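Local structure of phenylalanyl-tRNA synthetase beta chain (Pyrococcus horikoshii, 2CXI) at residues E12-R17 with W60-V65. The protein is the beta subunit, here an N-terminal fragment with the editing domain, of the tetrameric synthetase that charges tRNA(Phe) with phenylalanine using ATP. Sequence-based numbering, arbitrary orientation.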
ATOM      1  N   GLU A  12     -16.963 -17.340  39.145  1.00 16.14           N
ATOM      2  CA  GLU A  12     -16.013 -17.241  40.240  1.00 16.48           C
ATOM      3  C   GLU A  12     -14.575 -16.873  39.794  1.00 16.30           C
ATOM      4  O   GLU A  12     -13.921 -16.091  40.487  1.00 17.15           O
ATOM      5  CB  GLU A  12     -16.055 -18.519  41.111  1.00 16.20           C
ATOM      6  CG  GLU A  12     -17.437 -18.594  41.789  1.00 17.10           C
ATOM      7  CD  GLU A  12     -17.718 -19.847  42.596  1.00 18.64           C
ATOM      8  OE1 GLU A  12     -17.063 -20.902  42.377  1.00 20.35           O
ATOM      9  OE2 GLU A  12     -18.622 -19.755  43.485  1.00 20.14           O
ATOM     10  N   ARG A  13     -14.102 -17.407  38.673  1.00 16.36           N
ATOM     11  CA  ARG A  13     -12.791 -16.954  38.133  1.00 17.04           C
ATOM     12  C   ARG A  13     -12.850 -15.483  37.749  1.00 16.34           C
ATOM     13  O   ARG A  13     -11.896 -14.752  38.003  1.00 18.03           O
ATOM     14  CB  ARG A  13     -12.264 -17.850  36.997  1.00 16.73           C
ATOM     15  CG  ARG A  13     -13.073 -17.898  35.704  1.00 21.10           C
ATOM     16  CD  ARG A  13     -12.296 -18.400  34.476  1.00 19.17           C
ATOM     17  NE  ARG A  13     -13.162 -18.618  33.330  1.00 21.83           N
ATOM     18  CZ  ARG A  13     -12.815 -19.352  32.272  1.00 24.17           C
ATOM     19  NH1 ARG A  13     -11.610 -19.931  32.214  1.00 24.83           N
ATOM     20  NH2 ARG A  13     -13.662 -19.511  31.267  1.00 27.56           N
ATOM     21  N   LEU A  14     -13.990 -15.029  37.215  1.00 15.19           N
ATOM     22  CA  LEU A  14     -14.165 -13.631  36.845  1.00 16.00           C
ATOM     23  C   LEU A  14     -14.237 -12.680  38.062  1.00 15.92           C
ATOM     24  O   LEU A  14     -13.595 -11.618  38.104  1.00 14.46           O
ATOM     25  CB  LEU A  14     -15.392 -13.480  35.914  1.00 15.91           C
ATOM     26  CG  LEU A  14     -15.289 -14.083  34.507  1.00 18.07           C
ATOM     27  CD1 LEU A  14     -16.696 -14.144  33.892  1.00 17.79           C
ATOM     28  CD2 LEU A  14     -14.310 -13.242  33.635  1.00 22.45           C
ATOM     29  N   ILE A  15     -15.005 -13.074  39.084  1.00 14.43           N
ATOM     30  CA  ILE A  15     -15.100 -12.276  40.302  1.00 14.73           C
ATOM     31  C   ILE A  15     -13.822 -12.433  41.106  1.00 15.23           C
ATOM     32  O   ILE A  15     -13.419 -11.507  41.780  1.00 16.84           O
ATOM     33  CB  ILE A  15     -16.295 -12.797  41.187  1.00 14.04           C
ATOM     34  CG1 ILE A  15     -17.637 -12.506  40.442  1.00 14.17           C
ATOM     35  CG2 ILE A  15     -16.230 -12.158  42.559  1.00 14.73           C
ATOM     36  CD1 ILE A  15     -18.777 -13.420  40.873  1.00 14.67           C
ATOM     37  N   GLY A  16     -13.238 -13.625  41.052  1.00 15.25           N
ATOM     38  CA  GLY A  16     -11.919 -13.896  41.659  1.00 18.16           C
ATOM     39  C   GLY A  16     -12.029 -14.643  42.994  1.00 19.32           C
ATOM     40  O   GLY A  16     -11.022 -14.873  43.657  1.00 20.02           O
ATOM     41  N   ARG A  17     -13.258 -15.010  43.391  1.00 20.35           N
ATOM     42  CA  ARG A  17     -13.537 -15.566  44.750  1.00 20.64           C
ATOM     43  C   ARG A  17     -14.592 -16.615  44.537  1.00 20.13           C
ATOM     44  O   ARG A  17     -15.367 -16.463  43.597  1.00 18.48           O
ATOM     45  CB  ARG A  17     -14.307 -14.481  45.496  1.00 22.46           C
ATOM     46  CG  ARG A  17     -13.834 -14.122  46.757  1.00 26.64           C
ATOM     47  CD  ARG A  17     -14.434 -12.807  47.187  1.00 27.42           C
ATOM     48  NE  ARG A  17     -13.464 -11.764  46.933  1.00 28.43           N
ATOM     49  CZ  ARG A  17     -13.297 -10.719  47.706  1.00 32.70           C
ATOM     50  NH1 ARG A  17     -14.067 -10.560  48.791  1.00 32.60           N
ATOM     51  NH2 ARG A  17     -12.388  -9.813  47.373  1.00 35.24           N
ATOM     52  N   TRP A  60     -26.314  -9.361  30.447  1.00 20.42           N
ATOM     53  CA  TRP A  60     -26.799 -10.649  29.931  1.00 20.69           C
ATOM     54  C   TRP A  60     -25.744 -11.678  29.644  1.00 19.63           C
ATOM     55  O   TRP A  60     -25.915 -12.500  28.721  1.00 22.29           O
ATOM     56  CB  TRP A  60     -27.656 -10.469  28.669  1.00 19.89           C
ATOM     57  CG  TRP A  60     -28.800  -9.581  28.821  1.00 19.67           C
ATOM     58  CD1 TRP A  60     -29.377  -9.140  29.990  1.00 20.88           C
ATOM     59  CD2 TRP A  60     -29.539  -8.989  27.761  1.00 20.70           C
ATOM     60  NE1 TRP A  60     -30.419  -8.296  29.706  1.00 22.36           N
ATOM     61  CE2 TRP A  60     -30.537  -8.186  28.341  1.00 19.76           C
ATOM     62  CE3 TRP A  60     -29.448  -9.047  26.349  1.00 20.40           C
ATOM     63  CZ2 TRP A  60     -31.443  -7.446  27.578  1.00 22.65           C
ATOM     64  CZ3 TRP A  60     -30.343  -8.301  25.602  1.00 18.89           C
ATOM     65  CH2 TRP A  60     -31.333  -7.520  26.225  1.00 20.77           C
ATOM     66  N   SER A  61     -24.636 -11.650  30.394  1.00 18.31           N
ATOM     67  CA  SER A  61     -23.645 -12.699  30.282  1.00 17.18           C
ATOM     68  C   SER A  61     -22.885 -12.816  31.585  1.00 16.33           C
ATOM     69  O   SER A  61     -22.963 -11.918  32.444  1.00 16.43           O
ATOM     70  CB  SER A  61     -22.645 -12.385  29.134  1.00 16.94           C
ATOM     71  OG  SER A  61     -21.813 -11.297  29.519  1.00 19.83           O
ATOM     72  N   ALA A  62     -22.064 -13.862  31.680  1.00 14.64           N
ATOM     73  CA  ALA A  62     -21.221 -14.078  32.883  1.00 15.36           C
ATOM     74  C   ALA A  62     -20.336 -12.878  33.165  1.00 15.04           C
ATOM     75  O   ALA A  62     -20.122 -12.488  34.328  1.00 14.12           O
ATOM     76  CB  ALA A  62     -20.339 -15.319  32.711  1.00 14.76           C
ATOM     77  N   GLU A  63     -19.792 -12.299  32.082  1.00 14.62           N
ATOM     78  CA  GLU A  63     -18.843 -11.191  32.256  1.00 14.64           C
ATOM     79  C   GLU A  63     -19.536 -10.004  32.924  1.00 13.82           C
ATOM     80  O   GLU A  63     -18.972  -9.359  33.823  1.00 12.80           O
ATOM     81  CB  GLU A  63     -18.193 -10.757  30.912  1.00 14.94           C
ATOM     82  CG  GLU A  63     -17.441 -11.874  30.184  1.00 16.83           C
ATOM     83  CD  GLU A  63     -18.333 -12.742  29.297  1.00 18.76           C
ATOM     84  OE1 GLU A  63     -19.570 -12.581  29.284  1.00 25.63           O
ATOM     85  OE2 GLU A  63     -17.799 -13.589  28.579  1.00 24.77           O
ATOM     86  N   GLY A  64     -20.734  -9.680  32.439  1.00 14.04           N
ATOM     87  CA  GLY A  64     -21.485  -8.525  32.934  1.00 13.86           C
ATOM     88  C   GLY A  64     -22.008  -8.750  34.355  1.00 14.90           C
ATOM     89  O   GLY A  64     -22.021  -7.831  35.186  1.00 14.76           O
ATOM     90  N   VAL A  65     -22.428  -9.986  34.620  1.00 14.70           N
ATOM     91  CA  VAL A  65     -22.884 -10.384  35.965  1.00 16.27           C
ATOM     92  C   VAL A  65     -21.751 -10.296  37.024  1.00 16.20           C
ATOM     93  O   VAL A  65     -21.927  -9.715  38.122  1.00 15.87           O
ATOM     94  CB  VAL A  65     -23.499 -11.798  35.913  1.00 15.67           C
ATOM     95  CG1 VAL A  65     -23.848 -12.309  37.359  1.00 18.43           C
ATOM     96  CG2 VAL A  65     -24.734 -11.784  35.059  1.00 18.73           C
TER
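L14, near the end of helix 8-15, reaches with one methyl to the first turn of helix 62-72, and this single branch makes nearly all of the contact. Its CG stands beside the backbone N and anti to the carbonyl carbon (chi1 -68°), and chi2 (166°) extends CD1 away from CA; together the two torsions deliver this methyl to the neighbouring helix. There CD1 lies over backbone as much as side chain: it sits 3.8 Å from A62 O and 4.0 Å from E63 CA, while the methyl A62 CB flanks it, also 4.0 Å from L14 CD1. E63 points its CB away from L14, yet its aliphatic CG still passes 4.4 Å from L14 CD1. The carboxylate is turned back over the helix start, where S61, the N-cap residue, donates OG to E63 OE1 at 2.6 Å, nearly along the C-O axis, and holds it there. The other oxygen, E63 OE2, forms a salt bridge with R257, and Q121 of helix 116-133 accepts a bond from A62 N. Further along helix 62-72, A66 extends the apolar surface under L14 and I15. Helix 8-15 closes at G16, whose positive phi (102°) ends the helical run directly after I15. The interface joins helices 8-15 and 62-72 of the N-terminal part of the fragment, far from the predicted magnesium site. While the S61 hydroxyl, the E63 carboxylate and A62 N have polar partners of their own, the leucine methyl packs on a mixed surface of backbone and alanine methyl, through dispersion contacts without a directional bond.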